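Local structure of glycosyl hydrolase family 88 (Pedobacter heparinus, 3WIW) at residues 77-88 and 375-386. The protein hydrolyses unsaturated glucuronyl residues from heparin-derived oligosaccharides, using an alpha6/alpha6-barrel of the glycosyl hydrolase 88 family. Sequence-based numbering, arbitrary orientation.
Sequences FFPGTLWYGYEL and NYADYYYLEALK
An aromatic cluster joins helices 77-88 and 375-386: Phe77 of the first sits against Tyr376, Tyr379 and Tyr380 of the second, and Tyr84 against Tyr379. Tyr376 CB stands 3.4 Å from the centroid of the Phe77 ring, 5° off its normal, a CH-pi contact centred on the face. The Phe77 ring in turn presents its edge to a face of Tyr379, with the planes 62° apart, while Tyr84 CE2 lies over the opposite face, 3.5 Å from Tyr379 CE1. Tyr379 enters as a knob among Phe77, Gly80, Thr81 and Tyr84, its ring swung alongside the carbonyl carbon by chi1. The segment axes approach to 8.6 Å, nearly parallel at 25°, evidence of intimate packing between first and last helices of the alpha6/alpha6-barrel's inner layer. Tyr376 and Tyr380 also adjoin Arg246 and Trp250 respectively, predicted substrate-binding residues. Tyr84 OH donates a short 2.5 Å bond to the anti lone pair of Glu383 OE1; the other oxygen, OE2, is hydrogen-bonded to Tyr253 OH and Ser314 OG, so both carboxylate oxygens are engaged. Water 1 donates to Thr81 OG1 and Asn375 O, bridging the helices. Leu382 CD1 meets Thr81 CG2 (3.6 Å) and its CD2 faces Leu88 CD1. At the segment ends Lys386 NZ, in the conformer described, forms a salt bridge with Glu87 OE1 (2.8 Å) from above the carboxylate plane; Arg130 pairs with Glu87 OE2.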
loop_
_atom_site.group_PDB
_atom_site.type_symbol
_atom_site.label_atom_id
_atom_site.label_comp_id
_atom_site.label_asym_id
_atom_site.label_seq_id
_atom_site.Cartn_x
_atom_site.Cartn_y
_atom_site.Cartn_z
ATOM N N PHE A 77 6.460 4.256 5.467
ATOM C CA PHE A 77 6.620 4.229 4.018
ATOM C C PHE A 77 7.945 4.803 3.523
ATOM O O PHE A 77 8.574 4.205 2.667
ATOM C CB PHE A 77 5.453 4.921 3.311
ATOM C CG PHE A 77 4.161 4.158 3.433
ATOM C CD1 PHE A 77 4.019 2.899 2.831
ATOM C CD2 PHE A 77 3.090 4.691 4.142
ATOM C CE1 PHE A 77 2.821 2.192 2.901
ATOM C CE2 PHE A 77 1.885 3.987 4.240
ATOM C CZ PHE A 77 1.751 2.726 3.632
ATOM N N PHE A 78 8.382 5.949 4.044
ATOM C CA PHE A 78 9.633 6.556 3.579
ATOM C C PHE A 78 10.856 5.631 3.775
ATOM O O PHE A 78 11.579 5.390 2.809
ATOM C CB PHE A 78 9.853 7.919 4.196
ATOM C CG PHE A 78 11.109 8.585 3.731
ATOM C CD1 PHE A 78 11.253 8.984 2.400
ATOM C CD2 PHE A 78 12.148 8.812 4.613
ATOM C CE1 PHE A 78 12.412 9.600 1.970
ATOM C CE2 PHE A 78 13.316 9.428 4.200
ATOM C CZ PHE A 78 13.457 9.831 2.873
ATOM N N PRO A 79 11.060 5.051 4.984
ATOM C CA PRO A 79 12.187 4.107 5.056
ATOM C C PRO A 79 12.006 2.919 4.096
ATOM O O PRO A 79 12.978 2.468 3.497
ATOM C CB PRO A 79 12.223 3.669 6.522
ATOM C CG PRO A 79 10.975 4.200 7.155
ATOM C CD PRO A 79 10.478 5.346 6.302
ATOM N N GLY A 80 10.782 2.441 3.909
ATOM C CA GLY A 80 10.539 1.391 2.938
ATOM C C GLY A 80 10.939 1.789 1.533
ATOM O O GLY A 80 11.530 0.999 0.787
ATOM N N THR A 81 10.624 3.023 1.162
ATOM C CA THR A 81 10.961 3.548 -0.163
ATOM C C THR A 81 12.475 3.624 -0.341
ATOM O O THR A 81 13.006 3.321 -1.427
ATOM C CB THR A 81 10.283 4.907 -0.398
ATOM O OG1 THR A 81 8.887 4.749 -0.116
ATOM C CG2 THR A 81 10.451 5.364 -1.843
ATOM N N LEU A 82 13.181 3.984 0.732
ATOM C CA LEU A 82 14.638 3.968 0.710
ATOM C C LEU A 82 15.179 2.552 0.467
ATOM O O LEU A 82 16.101 2.367 -0.335
ATOM C CB LEU A 82 15.207 4.553 2.014
ATOM C CG LEU A 82 15.066 6.071 2.220
ATOM C CD1 LEU A 82 15.457 6.437 3.645
ATOM C CD2 LEU A 82 15.911 6.843 1.192
ATOM N N TRP A 83 14.600 1.542 1.129
ATOM C CA TRP A 83 15.012 0.160 0.859
ATOM C C TRP A 83 14.793 -0.195 -0.604
ATOM O O TRP A 83 15.669 -0.774 -1.258
ATOM C CB TRP A 83 14.283 -0.851 1.761
ATOM C CG TRP A 83 14.746 -0.790 3.188
ATOM C CD1 TRP A 83 14.020 -0.365 4.266
ATOM C CD2 TRP A 83 16.063 -1.095 3.679
ATOM N NE1 TRP A 83 14.793 -0.432 5.405
ATOM C CE2 TRP A 83 16.055 -0.858 5.069
ATOM C CE3 TRP A 83 17.243 -1.544 3.073
ATOM C CZ2 TRP A 83 17.186 -1.059 5.873
ATOM C CZ3 TRP A 83 18.364 -1.730 3.861
ATOM C CH2 TRP A 83 18.321 -1.510 5.256
ATOM N N TYR A 84 13.628 0.153 -1.138
ATOM C CA TYR A 84 13.373 -0.109 -2.550
ATOM C C TYR A 84 14.332 0.644 -3.496
ATOM O O TYR A 84 14.804 0.084 -4.485
ATOM C CB TYR A 84 11.926 0.209 -2.896
ATOM C CG TYR A 84 10.887 -0.787 -2.404
ATOM C CD1 TYR A 84 11.231 -2.096 -2.008
ATOM C CD2 TYR A 84 9.552 -0.411 -2.326
ATOM C CE1 TYR A 84 10.253 -2.990 -1.581
ATOM C CE2 TYR A 84 8.580 -1.290 -1.890
ATOM C CZ TYR A 84 8.920 -2.580 -1.540
ATOM O OH TYR A 84 7.936 -3.457 -1.127
ATOM N N GLY A 85 14.641 1.901 -3.184
ATOM C CA GLY A 85 15.602 2.669 -3.949
ATOM C C GLY A 85 16.961 1.988 -3.942
ATOM O O GLY A 85 17.629 1.922 -4.968
ATOM N N TYR A 86 17.356 1.440 -2.789
ATOM C CA TYR A 86 18.595 0.679 -2.691
ATOM C C TYR A 86 18.551 -0.577 -3.562
ATOM O O TYR A 86 19.508 -0.879 -4.276
ATOM C CB TYR A 86 18.870 0.301 -1.232
ATOM C CG TYR A 86 19.989 -0.700 -1.071
ATOM C CD1 TYR A 86 21.263 -0.434 -1.556
ATOM C CD2 TYR A 86 19.776 -1.905 -0.420
ATOM C CE1 TYR A 86 22.300 -1.349 -1.411
ATOM C CE2 TYR A 86 20.799 -2.808 -0.266
ATOM C CZ TYR A 86 22.057 -2.537 -0.762
ATOM O OH TYR A 86 23.062 -3.464 -0.593
ATOM N N GLU A 87 17.438 -1.303 -3.520
ATOM C CA GLU A 87 17.328 -2.522 -4.323
ATOM C C GLU A 87 17.382 -2.242 -5.823
ATOM O O GLU A 87 18.001 -2.991 -6.582
ATOM C CB GLU A 87 16.055 -3.289 -3.978
ATOM C CG GLU A 87 16.070 -3.862 -2.589
ATOM C CD GLU A 87 14.883 -4.756 -2.365
ATOM O OE1 GLU A 87 13.790 -4.223 -2.102
ATOM O OE2 GLU A 87 15.032 -5.994 -2.480
ATOM N N LEU A 88 16.756 -1.153 -6.263
ATOM C CA LEU A 88 16.754 -0.803 -7.672
ATOM C C LEU A 88 18.148 -0.412 -8.130
ATOM O O LEU A 88 18.597 -0.818 -9.203
ATOM C CB LEU A 88 15.777 0.351 -7.931
ATOM C CG LEU A 88 14.286 0.011 -7.853
ATOM C CD1 LEU A 88 13.427 1.251 -7.724
ATOM C CD2 LEU A 88 13.848 -0.803 -9.066
ATOM N N ASN A 375 3.708 9.842 0.651
ATOM C CA ASN A 375 4.792 8.892 0.813
ATOM C C ASN A 375 4.448 7.463 0.364
ATOM O O ASN A 375 5.286 6.787 -0.251
ATOM C CB ASN A 375 5.368 8.951 2.231
ATOM C CG ASN A 375 4.336 8.707 3.344
ATOM O OD1 ASN A 375 3.203 8.240 3.111
ATOM N ND2 ASN A 375 4.737 9.018 4.581
ATOM N N TYR A 376 3.208 7.024 0.556
ATOM C CA TYR A 376 2.863 5.671 0.122
ATOM C C TYR A 376 2.692 5.540 -1.381
ATOM O O TYR A 376 2.908 4.455 -1.923
ATOM C CB TYR A 376 1.664 5.092 0.859
ATOM C CG TYR A 376 0.431 5.978 0.945
ATOM C CD1 TYR A 376 -0.552 5.956 -0.054
ATOM C CD2 TYR A 376 0.223 6.802 2.055
ATOM C CE1 TYR A 376 -1.692 6.738 0.045
ATOM C CE2 TYR A 376 -0.928 7.590 2.181
ATOM C CZ TYR A 376 -1.882 7.547 1.164
ATOM O OH TYR A 376 -3.043 8.286 1.250
ATOM N N ALA A 377 2.340 6.626 -2.079
ATOM C CA ALA A 377 2.351 6.568 -3.551
ATOM C C ALA A 377 3.762 6.252 -4.025
ATOM O O ALA A 377 3.960 5.401 -4.897
ATOM C CB ALA A 377 1.871 7.851 -4.151
ATOM N N ASP A 378 4.759 6.892 -3.420
ATOM C CA ASP A 378 6.140 6.658 -3.832
ATOM C C ASP A 378 6.577 5.219 -3.520
ATOM O O ASP A 378 7.267 4.595 -4.348
ATOM C CB ASP A 378 7.106 7.625 -3.142
ATOM C CG ASP A 378 6.918 9.076 -3.549
ATOM O OD1 ASP A 378 6.117 9.382 -4.454
ATOM O OD2 ASP A 378 7.630 9.933 -2.983
ATOM N N TYR A 379 6.182 4.693 -2.355
ATOM C CA TYR A 379 6.557 3.363 -1.944
ATOM C C TYR A 379 6.025 2.336 -2.937
ATOM O O TYR A 379 6.791 1.503 -3.462
ATOM C CB TYR A 379 5.982 3.131 -0.556
ATOM C CG TYR A 379 6.208 1.732 -0.043
ATOM C CD1 TYR A 379 7.399 1.372 0.620
ATOM C CD2 TYR A 379 5.215 0.740 -0.194
ATOM C CE1 TYR A 379 7.582 0.082 1.120
ATOM C CE2 TYR A 379 5.401 -0.558 0.298
ATOM C CZ TYR A 379 6.584 -0.871 0.956
ATOM O OH TYR A 379 6.799 -2.117 1.473
ATOM N N TYR A 380 4.725 2.394 -3.236
ATOM C CA TYR A 380 4.143 1.403 -4.145
ATOM C C TYR A 380 4.585 1.606 -5.591
ATOM O O TYR A 380 4.691 0.641 -6.342
ATOM C CB TYR A 380 2.608 1.275 -3.991
ATOM C CG TYR A 380 2.270 0.673 -2.643
ATOM C CD1 TYR A 380 2.528 -0.679 -2.360
ATOM C CD2 TYR A 380 1.779 1.480 -1.618
ATOM C CE1 TYR A 380 2.266 -1.232 -1.100
ATOM C CE2 TYR A 380 1.515 0.948 -0.353
ATOM C CZ TYR A 380 1.771 -0.411 -0.100
ATOM O OH TYR A 380 1.543 -0.895 1.150
ATOM N N TYR A 381 4.903 2.844 -5.968
ATOM C CA TYR A 381 5.472 3.084 -7.279
ATOM C C TYR A 381 6.840 2.428 -7.441
ATOM O O TYR A 381 7.082 1.718 -8.420
ATOM C CB TYR A 381 5.566 4.588 -7.523
ATOM C CG TYR A 381 6.290 4.990 -8.782
ATOM C CD1 TYR A 381 5.758 4.706 -10.040
ATOM C CD2 TYR A 381 7.485 5.681 -8.714
ATOM C CE1 TYR A 381 6.416 5.119 -11.225
ATOM C CE2 TYR A 381 8.151 6.099 -9.869
ATOM C CZ TYR A 381 7.611 5.811 -11.117
ATOM O OH TYR A 381 8.279 6.223 -12.249
ATOM N N LEU A 382 7.737 2.611 -6.468
ATOM C CA LEU A 382 9.030 1.938 -6.588
ATOM C C LEU A 382 8.872 0.418 -6.488
ATOM O O LEU A 382 9.599 -0.327 -7.167
ATOM C CB LEU A 382 10.067 2.456 -5.584
ATOM C CG LEU A 382 10.489 3.915 -5.774
ATOM C CD1 LEU A 382 11.751 4.166 -4.981
ATOM C CD2 LEU A 382 10.712 4.271 -7.250
ATOM N N GLU A 383 7.927 -0.065 -5.685
ATOM C CA GLU A 383 7.686 -1.508 -5.624
ATOM C C GLU A 383 7.291 -2.020 -7.003
ATOM O O GLU A 383 7.800 -3.046 -7.477
ATOM C CB GLU A 383 6.595 -1.804 -4.621
ATOM C CG GLU A 383 6.436 -3.285 -4.343
ATOM C CD GLU A 383 5.329 -3.495 -3.361
ATOM O OE1 GLU A 383 5.626 -3.566 -2.157
ATOM O OE2 GLU A 383 4.144 -3.545 -3.771
ATOM N N ALA A 384 6.420 -1.268 -7.683
ATOM C CA ALA A 384 5.994 -1.640 -9.028
ATOM C C ALA A 384 7.158 -1.613 -10.036
ATOM O O ALA A 384 7.292 -2.518 -10.876
ATOM C CB ALA A 384 4.840 -0.735 -9.484
ATOM N N LEU A 385 8.012 -0.593 -9.948
ATOM C CA LEU A 385 9.189 -0.539 -10.812
ATOM C C LEU A 385 10.091 -1.758 -10.588
ATOM O O LEU A 385 10.608 -2.338 -11.539
ATOM C CB LEU A 385 10.013 0.727 -10.581
ATOM C CG LEU A 385 9.356 2.065 -10.914
ATOM C CD1 LEU A 385 10.386 3.173 -10.942
ATOM C CD2 LEU A 385 8.623 2.030 -12.243
ATOM N N LYS A 386 10.296 -2.144 -9.338
ATOM C CA LYS A 386 11.117 -3.308 -9.040
ATOM C C LYS A 386 10.470 -4.585 -9.614
ATOM O O LYS A 386 11.155 -5.404 -10.225
ATOM C CB LYS A 386 11.326 -3.429 -7.530
ATOM C CG LYS A 386 12.363 -4.454 -7.145
ATOM C CD LYS A 386 12.646 -4.476 -5.636
ATOM C CE LYS A 386 11.403 -4.854 -4.842
ATOM N NZ LYS A 386 11.773 -5.544 -3.562
HETATM O O HOH W 1 8.026 7.274 0.620
#